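Local coordinates for protein transcriptional regulator, TetR family (Legionella pneumophila subsp. pneumophila str. Philadelphia 1, PDB 3ON4) that probably binds DNA through a helix-turn-helix and regulates transcription, at residues 13-18 with 40-45; 18-23 with 59-64; 104-109 with 162-167. All coordinates share one frame; numbering follows the deposited sequence.

Contact 1: residues 13-18 with 40-45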
loop_
_atom_site.group_PDB
_atom_site.type_symbol
_atom_site.label_atom_id
_atom_site.label_comp_id
_atom_site.label_asym_id
_atom_site.label_seq_id
_atom_site.Cartn_x
_atom_site.Cartn_y
_atom_site.Cartn_z
ATOM N N GLU A 13 9.415 24.509 -9.104
ATOM C CA GLU A 13 8.156 23.858 -9.440
ATOM C C GLU A 13 8.379 22.658 -10.351
ATOM O O GLU A 13 7.748 21.622 -10.172
ATOM C CB GLU A 13 7.136 24.825 -10.065
ATOM C CG GLU A 13 5.949 24.045 -10.682
ATOM C CD GLU A 13 4.665 24.833 -10.796
ATOM O OE1 GLU A 13 4.725 26.076 -10.856
ATOM O OE2 GLU A 13 3.592 24.184 -10.840
ATOM N N ARG A 14 9.281 22.772 -11.317
ATOM C CA ARG A 14 9.513 21.634 -12.214
ATOM C C ARG A 14 10.160 20.469 -11.457
ATOM O O ARG A 14 9.886 19.288 -11.750
ATOM C CB ARG A 14 10.327 22.047 -13.442
ATOM C CG ARG A 14 9.616 23.037 -14.342
ATOM C CD ARG A 14 10.114 22.984 -15.789
ATOM N NE ARG A 14 11.567 22.891 -15.905
ATOM C CZ ARG A 14 12.230 22.501 -16.996
ATOM N NH1 ARG A 14 13.550 22.473 -16.971
ATOM N NH2 ARG A 14 11.588 22.136 -18.109
ATOM N N ILE A 15 11.001 20.788 -10.472
ATOM C CA ILE A 15 11.634 19.750 -9.643
ATOM C C ILE A 15 10.560 19.044 -8.834
ATOM O O ILE A 15 10.493 17.814 -8.796
ATOM C CB ILE A 15 12.723 20.312 -8.668
ATOM C CG1 ILE A 15 13.952 20.771 -9.440
ATOM C CG2 ILE A 15 13.095 19.221 -7.635
ATOM C CD1 ILE A 15 14.885 21.757 -8.682
ATOM N N LEU A 16 9.698 19.829 -8.200
ATOM C CA LEU A 16 8.623 19.261 -7.408
ATOM C C LEU A 16 7.717 18.353 -8.265
ATOM O O LEU A 16 7.382 17.238 -7.852
ATOM C CB LEU A 16 7.799 20.357 -6.743
ATOM C CG LEU A 16 8.496 21.063 -5.575
ATOM C CD1 LEU A 16 7.769 22.389 -5.245
ATOM C CD2 LEU A 16 8.579 20.130 -4.364
ATOM N N ALA A 17 7.369 18.821 -9.457
ATOM C CA ALA A 17 6.434 18.058 -10.307
ATOM C C ALA A 17 7.014 16.707 -10.764
ATOM O O ALA A 17 6.304 15.672 -10.749
ATOM C CB ALA A 17 5.961 18.910 -11.500
ATOM N N VAL A 18 8.290 16.691 -11.144
ATOM C CA VAL A 18 8.913 15.420 -11.570
ATOM C C VAL A 18 9.174 14.527 -10.361
ATOM O O VAL A 18 8.970 13.321 -10.438
ATOM C CB VAL A 18 10.230 15.601 -12.362
ATOM C CG1 VAL A 18 10.583 14.275 -13.107
ATOM C CG2 VAL A 18 10.113 16.720 -13.326
ATOM N N ILE A 40 14.707 16.452 -16.601
ATOM C CA ILE A 40 14.350 17.815 -17.007
ATOM C C ILE A 40 15.560 18.662 -17.422
ATOM O O ILE A 40 15.450 19.883 -17.614
ATOM C CB ILE A 40 13.477 18.517 -15.931
ATOM C CG1 ILE A 40 14.217 18.659 -14.593
ATOM C CG2 ILE A 40 12.158 17.729 -15.738
ATOM C CD1 ILE A 40 13.542 19.625 -13.591
ATOM N N ASN A 41 16.706 18.003 -17.578
ATOM C CA ASN A 41 17.914 18.614 -18.111
ATOM C C ASN A 41 18.357 19.877 -17.364
ATOM O O ASN A 41 18.562 20.918 -17.972
ATOM C CB ASN A 41 17.760 18.868 -19.625
ATOM C CG ASN A 41 17.627 17.577 -20.422
ATOM O OD1 ASN A 41 18.082 16.503 -19.976
ATOM N ND2 ASN A 41 17.022 17.665 -21.620
ATOM N N ILE A 42 18.498 19.755 -16.046
ATOM C CA ILE A 42 19.132 20.780 -15.186
ATOM C C ILE A 42 20.313 20.137 -14.454
ATOM O O ILE A 42 20.454 18.921 -14.441
ATOM C CB ILE A 42 18.124 21.408 -14.152
ATOM C CG1 ILE A 42 17.619 20.337 -13.174
ATOM C CG2 ILE A 42 16.971 22.117 -14.901
ATOM C CD1 ILE A 42 16.634 20.811 -12.110
ATOM N N LYS A 43 21.181 20.958 -13.867
ATOM C CA LYS A 43 22.336 20.444 -13.118
ATOM C C LYS A 43 21.863 19.854 -11.800
ATOM O O LYS A 43 20.950 20.401 -11.181
ATOM C CB LYS A 43 23.340 21.561 -12.873
ATOM C CG LYS A 43 23.902 22.175 -14.160
ATOM C CD LYS A 43 24.762 23.418 -13.901
ATOM C CE LYS A 43 25.063 24.151 -15.202
ATOM N NZ LYS A 43 25.943 25.332 -15.017
ATOM N N THR A 44 22.457 18.727 -11.382
ATOM C CA THR A 44 22.103 18.094 -10.100
ATOM C C THR A 44 22.329 19.112 -8.990
ATOM O O THR A 44 21.616 19.131 -7.994
ATOM C CB THR A 44 22.922 16.793 -9.846
ATOM O OG1 THR A 44 22.691 15.868 -10.921
ATOM C CG2 THR A 44 22.535 16.123 -8.517
ATOM N N ALA A 45 23.308 19.990 -9.188
ATOM C CA ALA A 45 23.621 21.041 -8.220
ATOM C C ALA A 45 22.487 22.068 -8.052
ATOM O O ALA A 45 22.359 22.665 -6.977
ATOM C CB ALA A 45 24.940 21.744 -8.602
HETATM O O HOH W 1 14.971 22.081 -19.290
#

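Contact 2: residues 18-23 with 59-64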
loop_
_atom_site.group_PDB
_atom_site.type_symbol
_atom_site.label_atom_id
_atom_site.label_comp_id
_atom_site.label_asym_id
_atom_site.label_seq_id
_atom_site.Cartn_x
_atom_site.Cartn_y
_atom_site.Cartn_z
ATOM N N VAL A 18 8.290 16.691 -11.144
ATOM C CA VAL A 18 8.913 15.420 -11.570
ATOM C C VAL A 18 9.174 14.527 -10.361
ATOM O O VAL A 18 8.970 13.321 -10.438
ATOM C CB VAL A 18 10.230 15.601 -12.362
ATOM C CG1 VAL A 18 10.583 14.275 -13.107
ATOM C CG2 VAL A 18 10.113 16.720 -13.326
ATOM N N ALA A 19 9.566 15.112 -9.221
ATOM C CA ALA A 19 9.806 14.316 -8.012
ATOM C C ALA A 19 8.525 13.607 -7.587
ATOM O O ALA A 19 8.516 12.397 -7.261
ATOM C CB ALA A 19 10.365 15.202 -6.862
ATOM N N GLU A 20 7.433 14.363 -7.615
ATOM C CA GLU A 20 6.121 13.829 -7.313
ATOM C C GLU A 20 5.802 12.612 -8.204
ATOM O O GLU A 20 5.351 11.579 -7.719
ATOM C CB GLU A 20 5.069 14.920 -7.496
ATOM C CG GLU A 20 3.653 14.506 -7.111
ATOM C CD GLU A 20 2.601 15.569 -7.477
ATOM O OE1 GLU A 20 2.499 15.968 -8.664
ATOM O OE2 GLU A 20 1.853 15.981 -6.571
ATOM N N ALA A 21 6.040 12.766 -9.496
ATOM C CA ALA A 21 5.816 11.727 -10.471
ATOM C C ALA A 21 6.682 10.507 -10.205
ATOM O O ALA A 21 6.170 9.378 -10.188
ATOM C CB ALA A 21 6.063 12.242 -11.886
ATOM N N LEU A 22 7.978 10.728 -9.970
ATOM C CA LEU A 22 8.896 9.621 -9.693
ATOM C C LEU A 22 8.509 8.856 -8.426
ATOM O O LEU A 22 8.558 7.616 -8.413
ATOM C CB LEU A 22 10.344 10.132 -9.614
ATOM C CG LEU A 22 10.882 10.598 -10.976
ATOM C CD1 LEU A 22 12.249 11.256 -10.806
ATOM C CD2 LEU A 22 10.940 9.444 -11.982
ATOM N N ILE A 23 8.113 9.581 -7.381
ATOM C CA ILE A 23 7.737 8.958 -6.110
ATOM C C ILE A 23 6.469 8.130 -6.316
ATOM O O ILE A 23 6.408 6.951 -5.892
ATOM C CB ILE A 23 7.569 9.987 -4.967
ATOM C CG1 ILE A 23 8.940 10.602 -4.618
ATOM C CG2 ILE A 23 6.924 9.303 -3.739
ATOM C CD1 ILE A 23 8.836 11.891 -3.733
ATOM N N VAL A 59 9.731 16.352 2.023
ATOM C CA VAL A 59 8.809 17.167 2.820
ATOM C C VAL A 59 8.016 18.125 1.928
ATOM O O VAL A 59 6.788 18.254 2.043
ATOM C CB VAL A 59 9.581 17.954 3.902
ATOM C CG1 VAL A 59 8.734 19.095 4.509
ATOM C CG2 VAL A 59 10.082 17.008 4.992
ATOM N N ALA A 60 8.732 18.799 1.044
ATOM C CA ALA A 60 8.135 19.789 0.165
ATOM C C ALA A 60 7.152 19.152 -0.856
ATOM O O ALA A 60 6.082 19.707 -1.115
ATOM C CB ALA A 60 9.251 20.612 -0.555
ATOM N N VAL A 61 7.492 17.981 -1.397
ATOM C CA VAL A 61 6.618 17.279 -2.336
ATOM C C VAL A 61 5.300 16.885 -1.642
ATOM O O VAL A 61 4.217 17.119 -2.174
ATOM C CB VAL A 61 7.292 16.002 -2.911
ATOM C CG1 VAL A 61 6.260 15.136 -3.669
ATOM C CG2 VAL A 61 8.456 16.394 -3.824
ATOM N N ILE A 62 5.384 16.319 -0.445
ATOM C CA ILE A 62 4.155 15.867 0.222
ATOM C C ILE A 62 3.320 17.084 0.613
ATOM O O ILE A 62 2.110 17.076 0.447
ATOM C CB ILE A 62 4.381 15.000 1.456
ATOM C CG1 ILE A 62 5.202 13.772 1.131
ATOM C CG2 ILE A 62 3.005 14.540 2.026
ATOM C CD1 ILE A 62 5.869 13.118 2.373
ATOM N N SER A 63 3.970 18.134 1.111
ATOM C CA SER A 63 3.262 19.338 1.505
ATOM C C SER A 63 2.492 19.978 0.323
ATOM O O SER A 63 1.311 20.333 0.454
ATOM C CB SER A 63 4.234 20.337 2.158
ATOM O OG SER A 63 3.560 21.503 2.590
ATOM N N TRP A 64 3.173 20.109 -0.825
ATOM C CA TRP A 64 2.566 20.603 -2.050
ATOM C C TRP A 64 1.379 19.739 -2.508
ATOM O O TRP A 64 0.279 20.251 -2.821
ATOM C CB TRP A 64 3.628 20.587 -3.130
ATOM C CG TRP A 64 3.215 21.078 -4.453
ATOM C CD1 TRP A 64 2.557 22.242 -4.737
ATOM C CD2 TRP A 64 3.488 20.448 -5.707
ATOM N NE1 TRP A 64 2.375 22.360 -6.098
ATOM C CE2 TRP A 64 2.951 21.276 -6.717
ATOM C CE3 TRP A 64 4.129 19.249 -6.078
ATOM C CZ2 TRP A 64 3.033 20.945 -8.079
ATOM C CZ3 TRP A 64 4.204 18.926 -7.421
ATOM C CH2 TRP A 64 3.666 19.770 -8.405
#

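Contact 3: residues 104-109 with 162-167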
loop_
_atom_site.group_PDB
_atom_site.type_symbol
_atom_site.label_atom_id
_atom_site.label_comp_id
_atom_site.label_asym_id
_atom_site.label_seq_id
_atom_site.Cartn_x
_atom_site.Cartn_y
_atom_site.Cartn_z
ATOM N N ASN A 104 -0.240 5.234 -14.667
ATOM C CA ASN A 104 -0.320 4.084 -13.758
ATOM C C ASN A 104 0.341 4.359 -12.402
ATOM O O ASN A 104 0.896 3.448 -11.786
ATOM C CB ASN A 104 0.328 2.861 -14.408
ATOM C CG ASN A 104 -0.068 1.565 -13.743
ATOM O OD1 ASN A 104 -1.250 1.333 -13.455
ATOM N ND2 ASN A 104 0.905 0.711 -13.497
ATOM N N LYS A 105 0.242 5.607 -11.939
ATOM C CA LYS A 105 0.782 6.010 -10.660
ATOM C C LYS A 105 0.029 5.475 -9.450
ATOM O O LYS A 105 -1.177 5.205 -9.502
ATOM C CB LYS A 105 0.861 7.529 -10.557
ATOM C CG LYS A 105 2.021 8.137 -11.343
ATOM C CD LYS A 105 1.811 9.613 -11.565
ATOM C CE LYS A 105 2.676 10.166 -12.678
ATOM N NZ LYS A 105 2.244 11.545 -13.024
HETATM N N MSE A 106 0.769 5.327 -8.355
HETATM C CA MSE A 106 0.170 5.054 -7.058
HETATM C C MSE A 106 -0.102 6.386 -6.362
HETATM O O MSE A 106 0.500 7.418 -6.695
HETATM C CB MSE A 106 1.149 4.203 -6.232
HETATM C CG MSE A 106 0.716 3.820 -4.828
HETATM SE SE MSE A 106 -0.994 2.902 -4.783
HETATM C CE MSE A 106 -1.219 2.819 -2.866
ATOM N N CYS A 107 -0.990 6.355 -5.376
ATOM C CA CYS A 107 -1.212 7.487 -4.476
ATOM C C CYS A 107 0.106 7.907 -3.850
ATOM O O CYS A 107 0.843 7.047 -3.364
ATOM C CB CYS A 107 -2.155 7.057 -3.349
ATOM S SG CYS A 107 -2.451 8.332 -2.059
ATOM N N LEU A 108 0.415 9.201 -3.847
ATOM C CA LEU A 108 1.650 9.673 -3.191
ATOM C C LEU A 108 1.662 9.335 -1.697
ATOM O O LEU A 108 2.692 8.912 -1.127
ATOM C CB LEU A 108 1.808 11.179 -3.340
ATOM C CG LEU A 108 3.127 11.795 -2.897
ATOM C CD1 LEU A 108 4.281 11.427 -3.881
ATOM C CD2 LEU A 108 2.980 13.294 -2.799
ATOM N N GLY A 109 0.511 9.501 -1.058
ATOM C CA GLY A 109 0.372 9.158 0.342
ATOM C C GLY A 109 0.617 7.679 0.596
ATOM O O GLY A 109 1.328 7.296 1.548
ATOM N N LEU A 162 -9.681 1.047 1.365
ATOM C CA LEU A 162 -10.043 0.353 0.149
ATOM C C LEU A 162 -9.447 1.061 -1.063
ATOM O O LEU A 162 -8.977 0.406 -1.978
ATOM C CB LEU A 162 -11.553 0.250 0.019
ATOM C CG LEU A 162 -12.166 -0.657 -1.028
ATOM C CD1 LEU A 162 -11.521 -2.068 -1.065
ATOM C CD2 LEU A 162 -13.657 -0.765 -0.733
ATOM N N VAL A 163 -9.469 2.384 -1.052
ATOM C CA VAL A 163 -8.882 3.172 -2.130
ATOM C C VAL A 163 -7.393 2.842 -2.250
ATOM O O VAL A 163 -6.902 2.558 -3.352
ATOM C CB VAL A 163 -9.080 4.686 -1.907
ATOM C CG1 VAL A 163 -8.117 5.519 -2.804
ATOM C CG2 VAL A 163 -10.545 5.077 -2.116
ATOM N N GLU A 164 -6.673 2.864 -1.129
ATOM C CA GLU A 164 -5.230 2.615 -1.145
ATOM C C GLU A 164 -4.920 1.189 -1.623
ATOM O O GLU A 164 -4.097 0.972 -2.526
ATOM C CB GLU A 164 -4.593 2.904 0.212
ATOM C CG GLU A 164 -4.651 4.385 0.632
ATOM C CD GLU A 164 -3.874 5.313 -0.266
ATOM O OE1 GLU A 164 -2.900 4.869 -0.896
ATOM O OE2 GLU A 164 -4.202 6.522 -0.321
ATOM N N GLY A 165 -5.590 0.208 -1.041
ATOM C CA GLY A 165 -5.349 -1.184 -1.405
ATOM C C GLY A 165 -5.774 -1.497 -2.833
ATOM O O GLY A 165 -5.099 -2.258 -3.538
ATOM N N GLY A 166 -6.899 -0.930 -3.259
ATOM C CA GLY A 166 -7.384 -1.080 -4.631
ATOM C C GLY A 166 -6.425 -0.529 -5.674
ATOM O O GLY A 166 -6.156 -1.179 -6.711
ATOM N N LEU A 167 -5.882 0.653 -5.389
ATOM C CA LEU A 167 -4.881 1.261 -6.297
ATOM C C LEU A 167 -3.617 0.442 -6.323
ATOM O O LEU A 167 -3.046 0.219 -7.369
ATOM C CB LEU A 167 -4.545 2.704 -5.887
ATOM C CG LEU A 167 -5.567 3.779 -6.173
ATOM C CD1 LEU A 167 -5.164 5.121 -5.533
ATOM C CD2 LEU A 167 -5.736 3.933 -7.695
#

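Contact 1: residues 13-18 with 40-45
Ile40 presses its side chain against Arg14, Ile15 and Val18 of helix 11-26, and it buries more surface here than any other residue. Its CG1 sits between the backbone N and the carbonyl carbon (chi1 62°), the crowded position. Its CD1 lies against Arg14 at the helix surface, 4.0 Å from Arg14 CB. On its other branch, Ile40 CG2 comes 3.3 Å from Val18 CG2. That is unusually tight for two methyls and is doubtful, because Val18 was modelled in two conformers. Arg14 too has two conformers. In one of them the chain bends at chi3 (-43°), which sets NE, and one face of the guanidinium is met by Ile40 CB. This carbon lies 4.1 Å above the guanidinium plane, offset toward the rim. A water in that plane accepts from Arg14 NH1 at 2.7 Å and donates to Ile40 O at 2.8 Å. It bridges the helix side chain to Ile40 O, just before Asn41, where phi is positive.

Residues 40-45 belong to the predicted helix-turn-helix motif. They include the turn between helix 33-40 and helix 44-50, so helix 11-26 packs here behind the turn, as in other TetR-family DNA-binding domains.

Ile42, within that turn, adds a second apolar contact. Its CD1 meets Ile15 CG1 at 3.8 Å, and the two side chains cross obliquely. Ile42 CG2 lies near the edge of the guanidinium, 4.0 Å from Arg14 NH1. Ile47 of helix 44-50 touches both Ile15 and Ile42, and Leu57 of helix 54-77 also packs on Ile15.

Contact 2: residues 18-23 with 59-64
Val61 packs into the surface of helix 11-26 with both of its methyls. Its CG1 is anti to the backbone N and lies 3.9 Å from Glu20 CA. The CG2 branch turns to the other side and meets Ala19 CB at 3.8 Å. Ile23 comes from one turn further on and meets Val61 tip to tip, with Ile23 CD1 4.1 Å from Val61 CG1.

Glu20 leaves the helix with CG anti to the backbone N (chi1 -176°), and its chain stays extended beyond CG. The carboxylate reaches the six-membered ring of Trp64, where Glu20 OE1 is 3.6 Å from Trp64 CZ3. The two side chains cross at about a right angle, yet the carboxylate and ring planes are nearly parallel, 24° apart. Two partners outside these segments hold the carboxylate: OE1 makes a salt bridge with Lys68, and OE2 is hydrogen-bonded to His65. Lys68 also makes a cation-pi contact with Trp64, so its charge probably offsets that of the carboxylate beside the ring.

The short segments 18-23 and 59-64 cross at -90°, with their axes 9.9 Å apart. Packing of the first helix on the helix that follows the helix-turn-helix is a feature of the TetR-family fold.

Contact 3: residues 104-109 with 162-167
Met106 and Cys107 lean on Glu164 and Leu167, joining the loop before helix 108-115 to helix 149-173. Both segments fall in the all-helical C-terminal domain of the TetR fold. Helix 149-173 also faces the second subunit, where Leu168 of that chain packs on Glu164.

The loop enters at Asn104, whose carbonyl O accepts a hydrogen bond from Arg171, further along helix 149-173.

Met106 is modelled as selenomethionine. Its CG is anti to the backbone N, and the chain then bends at chi2 (55°). SE rests on Leu167, 3.7 Å from Leu167 CB. The terminal CE crosses to Glu164 and meets two of its oxygens, OE1 at 3.3 Å and the backbone O of the same residue at 3.4 Å. The backbone of Met106 is hydrogen-bonded to Gln24, which ties this loop to helix 11-26 as well.

Cys107 occupies the N-cap position of helix 108-115, and its SG caps a backbone N just past Gly109. Cys107 CB packs on Leu167 CD1 at 4.2 Å. The same carbon is touched by the carboxylate of Glu164, whose chain is bent at chi2 (-64°), with Cys107 CB 3.4 Å from Glu164 OE1.

Leu108 starts the helix, and its CB points away from helix 149-173. Behind it, Glu164 OE2 is buried with no clear hydrogen-bond partner in the model, which could favour a protonated carboxylate. This oxygen lies 3.1 Å from Cys107 SG.

Overall arrangement
Contacts 1 and 2 both use helix 11-26 and share Val18. Their centres are 11 Å apart and their segments alternate along the chain. They touch where Leu16 and Ala17 meet Val61 and Trp64. One helix is thus packed against both the predicted helix-turn-helix and helix 54-77. Contact 3 comes later in the chain and lies in the C-terminal domain. Its centre is about 15 Å from that of contact 2 and 25 Å from that of contact 1. Leu108 bridges contacts 2 and 3 by packing on Ile23 and Val61. Contact 2 touches both others, so the probable DNA-binding part is packed, through contact 2, on the C-terminal part whose helix 149-173 meets the second subunit.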